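Local coordinates for fatty acid-binding protein TM_1468 (Thermotoga maritima, PDB 1VPV) that binds long-chain fatty acids such as palmitate and may play a role in lipid transport or fatty acid metabolism, at residues A[99-104]-A[139-144]; A[126-131]-A[163-168]. All coordinates share one frame; numbering follows the deposited sequence.

Interaction 1 of 2, residues A[99-104]-A[139-144]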
loop_
_atom_site.group_PDB
_atom_site.type_symbol
_atom_site.label_atom_id
_atom_site.label_comp_id
_atom_site.label_asym_id
_atom_site.label_seq_id
_atom_site.Cartn_x
_atom_site.Cartn_y
_atom_site.Cartn_z
ATOM N N LEU A 99 -15.362 -5.806 5.278
ATOM C CA LEU A 99 -14.330 -5.088 5.995
ATOM C C LEU A 99 -13.460 -4.362 4.993
ATOM O O LEU A 99 -12.783 -5.006 4.208
ATOM C CB LEU A 99 -13.467 -6.065 6.793
ATOM C CG LEU A 99 -12.233 -5.443 7.473
ATOM C CD1 LEU A 99 -12.656 -4.447 8.546
ATOM C CD2 LEU A 99 -11.349 -6.525 8.076
ATOM N N VAL A 100 -13.451 -3.033 5.041
ATOM C CA VAL A 100 -12.681 -2.183 4.105
ATOM C C VAL A 100 -11.454 -1.556 4.789
ATOM O O VAL A 100 -11.561 -0.926 5.832
ATOM C CB VAL A 100 -13.567 -1.009 3.557
ATOM C CG1 VAL A 100 -12.820 -0.178 2.522
ATOM C CG2 VAL A 100 -14.870 -1.529 3.003
ATOM N N LEU A 101 -10.304 -1.724 4.173
ATOM C CA LEU A 101 -9.058 -1.090 4.613
ATOM C C LEU A 101 -8.616 -0.155 3.518
ATOM O O LEU A 101 -8.329 -0.592 2.393
ATOM C CB LEU A 101 -7.947 -2.144 4.841
ATOM C CG LEU A 101 -8.020 -2.810 6.206
ATOM C CD1 LEU A 101 -9.121 -3.796 6.205
ATOM C CD2 LEU A 101 -6.729 -3.489 6.583
ATOM N N THR A 102 -8.599 1.133 3.817
ATOM C CA THR A 102 -8.189 2.131 2.834
ATOM C C THR A 102 -6.878 2.741 3.188
ATOM O O THR A 102 -6.482 2.782 4.358
ATOM C CB THR A 102 -9.158 3.296 2.728
ATOM O OG1 THR A 102 -9.060 4.120 3.906
ATOM C CG2 THR A 102 -10.586 2.791 2.507
ATOM N N LEU A 103 -6.238 3.294 2.173
ATOM C CA LEU A 103 -5.087 4.160 2.415
ATOM C C LEU A 103 -5.446 5.356 3.335
ATOM O O LEU A 103 -6.609 5.736 3.492
ATOM C CB LEU A 103 -4.445 4.618 1.088
ATOM C CG LEU A 103 -5.079 5.760 0.322
ATOM C CD1 LEU A 103 -4.044 6.384 -0.566
ATOM C CD2 LEU A 103 -6.312 5.354 -0.475
ATOM N N SER A 104 -4.411 5.919 3.934
ATOM C CA SER A 104 -4.534 7.019 4.874
ATOM C C SER A 104 -5.543 8.074 4.455
ATOM O O SER A 104 -5.490 8.606 3.331
ATOM C CB SER A 104 -3.181 7.700 5.059
ATOM O OG SER A 104 -3.365 8.947 5.720
ATOM N N LEU A 139 -0.819 -6.058 4.694
ATOM C CA LEU A 139 -0.300 -6.748 5.876
ATOM C C LEU A 139 -1.416 -6.869 6.907
ATOM O O LEU A 139 -1.771 -7.977 7.275
ATOM C CB LEU A 139 0.984 -6.077 6.442
ATOM C CG LEU A 139 2.207 -6.106 5.522
ATOM C CD1 LEU A 139 3.310 -5.222 6.002
ATOM C CD2 LEU A 139 2.708 -7.517 5.335
ATOM N N PRO A 140 -2.022 -5.745 7.322
ATOM C CA PRO A 140 -3.223 -5.855 8.188
ATOM C C PRO A 140 -4.433 -6.603 7.601
ATOM O O PRO A 140 -5.255 -7.106 8.364
ATOM C CB PRO A 140 -3.577 -4.398 8.504
ATOM C CG PRO A 140 -2.846 -3.573 7.521
ATOM C CD PRO A 140 -1.632 -4.348 7.107
ATOM N N ALA A 141 -4.539 -6.694 6.282
ATOM C CA ALA A 141 -5.615 -7.479 5.657
ATOM C C ALA A 141 -5.416 -8.959 5.815
ATOM O O ALA A 141 -6.375 -9.693 6.097
ATOM C CB ALA A 141 -5.735 -7.159 4.193
ATOM N N ARG A 142 -4.198 -9.419 5.554
ATOM C CA ARG A 142 -3.837 -10.810 5.806
ATOM C C ARG A 142 -4.134 -11.180 7.243
ATOM O O ARG A 142 -4.746 -12.220 7.509
ATOM C CB ARG A 142 -2.384 -11.075 5.531
ATOM C CG ARG A 142 -1.959 -12.509 5.880
ATOM C CD ARG A 142 -0.650 -12.895 5.241
ATOM N NE ARG A 142 0.407 -11.973 5.666
ATOM C CZ ARG A 142 1.671 -12.035 5.247
ATOM N NH1 ARG A 142 2.069 -12.992 4.422
ATOM N NH2 ARG A 142 2.552 -11.142 5.679
ATOM N N VAL A 143 -3.696 -10.328 8.155
ATOM C CA VAL A 143 -3.831 -10.600 9.582
ATOM C C VAL A 143 -5.294 -10.675 9.951
ATOM O O VAL A 143 -5.677 -11.535 10.696
ATOM C CB VAL A 143 -3.122 -9.515 10.445
ATOM C CG1 VAL A 143 -3.478 -9.673 11.885
ATOM C CG2 VAL A 143 -1.580 -9.606 10.269
ATOM N N ALA A 144 -6.112 -9.772 9.418
ATOM C CA ALA A 144 -7.538 -9.836 9.648
ATOM C C ALA A 144 -8.107 -11.150 9.162
ATOM O O ALA A 144 -9.010 -11.725 9.796
ATOM C CB ALA A 144 -8.237 -8.710 8.954
#

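Interaction 2 of 2, residues A[126-131]-A[163-168]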
loop_
_atom_site.group_PDB
_atom_site.type_symbol
_atom_site.label_atom_id
_atom_site.label_comp_id
_atom_site.label_asym_id
_atom_site.label_seq_id
_atom_site.Cartn_x
_atom_site.Cartn_y
_atom_site.Cartn_z
ATOM N N TYR A 126 -17.525 -2.224 7.714
ATOM C CA TYR A 126 -16.616 -1.597 8.655
ATOM C C TYR A 126 -15.415 -1.056 7.899
ATOM O O TYR A 126 -14.730 -1.796 7.217
ATOM C CB TYR A 126 -16.190 -2.623 9.671
ATOM C CG TYR A 126 -17.327 -3.070 10.541
ATOM C CD1 TYR A 126 -17.614 -2.420 11.731
ATOM C CD2 TYR A 126 -18.104 -4.165 10.193
ATOM C CE1 TYR A 126 -18.657 -2.848 12.548
ATOM C CE2 TYR A 126 -19.139 -4.594 10.996
ATOM C CZ TYR A 126 -19.417 -3.930 12.166
ATOM O OH TYR A 126 -20.469 -4.344 12.955
ATOM N N VAL A 127 -15.172 0.242 8.013
ATOM C CA VAL A 127 -14.125 0.872 7.252
ATOM C C VAL A 127 -12.986 1.268 8.153
ATOM O O VAL A 127 -13.188 2.010 9.083
ATOM C CB VAL A 127 -14.611 2.136 6.540
ATOM C CG1 VAL A 127 -13.533 2.583 5.509
ATOM C CG2 VAL A 127 -15.939 1.897 5.850
ATOM N N VAL A 128 -11.796 0.760 7.855
ATOM C CA VAL A 128 -10.605 1.047 8.638
ATOM C C VAL A 128 -9.665 1.958 7.867
ATOM O O VAL A 128 -9.229 1.623 6.727
ATOM C CB VAL A 128 -9.860 -0.244 9.014
ATOM C CG1 VAL A 128 -8.584 0.068 9.799
ATOM C CG2 VAL A 128 -10.755 -1.103 9.847
ATOM N N ASP A 129 -9.410 3.123 8.470
ATOM C CA ASP A 129 -8.383 4.079 8.034
ATOM C C ASP A 129 -7.008 3.544 8.442
ATOM O O ASP A 129 -6.578 3.784 9.553
ATOM C CB ASP A 129 -8.599 5.472 8.683
ATOM C CG ASP A 129 -7.609 6.555 8.131
ATOM O OD1 ASP A 129 -6.764 6.213 7.272
ATOM O OD2 ASP A 129 -7.676 7.752 8.531
ATOM N N THR A 130 -6.299 2.871 7.540
ATOM C CA THR A 130 -5.034 2.254 7.899
ATOM C C THR A 130 -3.920 3.241 8.218
ATOM O O THR A 130 -2.908 2.825 8.763
ATOM C CB THR A 130 -4.460 1.395 6.765
ATOM O OG1 THR A 130 -4.243 2.224 5.631
ATOM C CG2 THR A 130 -5.389 0.285 6.413
ATOM N N LEU A 131 -4.062 4.511 7.812
ATOM C CA LEU A 131 -2.953 5.488 7.893
ATOM C C LEU A 131 -1.694 4.982 7.154
ATOM O O LEU A 131 -0.571 5.332 7.493
ATOM C CB LEU A 131 -2.617 5.868 9.347
ATOM C CG LEU A 131 -3.796 6.406 10.182
ATOM C CD1 LEU A 131 -3.350 6.679 11.613
ATOM C CD2 LEU A 131 -4.472 7.686 9.601
ATOM N N GLU A 163 -4.691 -1.912 18.066
ATOM C CA GLU A 163 -3.562 -2.053 18.968
ATOM C C GLU A 163 -2.253 -2.161 18.194
ATOM O O GLU A 163 -1.277 -1.523 18.534
ATOM C CB GLU A 163 -3.687 -3.291 19.843
ATOM C CG GLU A 163 -4.795 -3.251 20.833
ATOM C CD GLU A 163 -5.224 -4.646 21.284
ATOM O OE1 GLU A 163 -4.322 -5.496 21.543
ATOM O OE2 GLU A 163 -6.458 -4.878 21.370
ATOM N N ARG A 164 -2.225 -2.989 17.164
ATOM C CA ARG A 164 -0.999 -3.203 16.429
ATOM C C ARG A 164 -0.546 -2.003 15.607
ATOM O O ARG A 164 0.649 -1.659 15.634
ATOM C CB ARG A 164 -1.085 -4.498 15.625
ATOM C CG ARG A 164 -1.043 -5.679 16.605
ATOM C CD ARG A 164 -0.840 -6.988 15.977
ATOM N NE ARG A 164 0.414 -7.030 15.252
ATOM C CZ ARG A 164 0.697 -7.908 14.300
ATOM N NH1 ARG A 164 -0.171 -8.859 13.959
ATOM N NH2 ARG A 164 1.872 -7.841 13.714
HETATM N N MSE A 165 -1.491 -1.336 14.945
HETATM C CA MSE A 165 -1.234 -0.056 14.296
HETATM C C MSE A 165 -0.713 0.959 15.281
HETATM O O MSE A 165 0.211 1.675 14.968
HETATM C CB MSE A 165 -2.485 0.500 13.629
HETATM C CG MSE A 165 -2.718 -0.074 12.233
HETATM SE SE MSE A 165 -4.612 0.104 11.609
HETATM C CE MSE A 165 -4.586 -1.167 9.964
ATOM N N LYS A 166 -1.298 1.030 16.469
ATOM C CA LYS A 166 -0.832 2.005 17.440
ATOM C C LYS A 166 0.555 1.680 18.021
ATOM O O LYS A 166 1.266 2.593 18.453
ATOM C CB LYS A 166 -1.857 2.238 18.546
ATOM C CG LYS A 166 -2.915 3.225 18.082
ATOM C CD LYS A 166 -4.062 3.346 19.067
ATOM C CE LYS A 166 -5.206 4.172 18.466
ATOM N NZ LYS A 166 -6.361 4.176 19.406
ATOM N N ASN A 167 0.916 0.399 18.039
ATOM C CA ASN A 167 2.291 -0.032 18.286
ATOM C C ASN A 167 3.202 0.122 17.054
ATOM O O ASN A 167 4.378 -0.204 17.117
ATOM C CB ASN A 167 2.313 -1.495 18.747
ATOM C CG ASN A 167 2.280 -1.639 20.250
ATOM O OD1 ASN A 167 3.155 -1.130 20.967
ATOM N ND2 ASN A 167 1.288 -2.357 20.743
ATOM N N LYS A 168 2.674 0.575 15.924
ATOM C CA LYS A 168 3.510 0.776 14.730
ATOM C C LYS A 168 4.118 -0.549 14.241
ATOM O O LYS A 168 5.288 -0.597 13.815
ATOM C CB LYS A 168 4.645 1.806 14.993
ATOM C CG LYS A 168 4.260 3.097 15.770
#

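Interaction 1 of 2, residues A[99-104]-A[139-144]
Leu101 and Ala141 mark the nearest backbone approach, 7.3 Å between their CA atoms, where strand 99-102 faces helix 139-144. The two axes run nearly antiparallel, at 162°, and come within 9.7 Å of each other, a spacing filled by apolar contact, with no hydrogen bond between the segments. Leu99 and Leu101, two residues apart on the strand, both project toward the helix, whereas Val100 and Thr102 belong to the other face of the sheet, where Thr102 meets helix 110-118. Leu101 has the largest share of the contact, and its methyl CD2 does the touching: it lies 3.8 Å from Pro140 CB at the flank of the pyrrolidine ring, and the same CD2 is 3.9 Å from Ala141 N, so it also touches the helix backbone. One helical turn after Pro140, Ala144 CB receives Leu99 CD2 at 3.9 Å. With CG anti to the backbone N (chi1 173°), the Leu99 branch lies beside its own carbonyl carbon, and CD2 ends at Ala144. Pro140 and Ala144 are four residues apart, as the bond from Ala144 N to Pro140 O (3.0 Å) reflects, and present the same side of the helix. All five touching residues are buried. Alternating strand leucines set against a helix, with another helix on the opposite side of the sheet, are characteristic of a layered alpha/beta domain, here in the DegV fold.

Interaction 2 of 2, residues A[126-131]-A[163-168]
Thr130 and Met165 have the nearest CA atoms, 7.8 Å apart, where segment 126-131 faces the last turn of helix 154-166. Met165, modelled as selenomethionine, is the one residue of 163-168 that reaches the other segment: its chain is extended beyond CG (chi2 159°, chi3 -167°), so that the terminal methyl CE is delivered to Val128 and Thr130. CE sits 3.9 Å from Thr130 CG2 and 4.0 Å from Thr130 CA, while Val128 CG1 approaches it at 4.2 Å. Thr130 divides its two branches: CG2 meets the methyl, while OG1 hydrogen-bonds Thr102 O on the neighbouring strand. Just beyond, Leu131 N donates to Asp129 OD1 (3.2 Å), reaching it from 51° above the carboxylate plane, an Asx turn that follows Val128. On the other segment, Lys168 N bonds back to Met165 O at 2.9 Å, and the positive phi of Lys168 completes a Schellman motif closing the helix. The polar bonds lie within each segment or run to the neighbouring strand, whereas the contact itself is apolar, without hydrogen bond or salt bridge, and rests on van der Waals contact at a single terminal methyl.

In the fold
The centres of the two contacts lie about 8 Å apart. Strands 97-102 and 125-129 are parallel neighbours in one mixed sheet, and Val128 N with Val100 O (2.6 Å) probably forms one of the hydrogen bonds joining them. Along the chain the segments alternate: strand 97-102, strand 125-129, helix 138-149, then helix 154-166, so the contacts interlock rather than follow one another. The helices also meet directly, Pro140 touching Met165, which links both interactions within one helical layer against the sheet. Leu103, in segment 99-104, touches the palmitate. The contacts themselves thus join sheet to helices near, but probably not in, the fatty-acid site, the Thr130 side chain lying about 10 Å from that of hexadecanoate-binding Ser108.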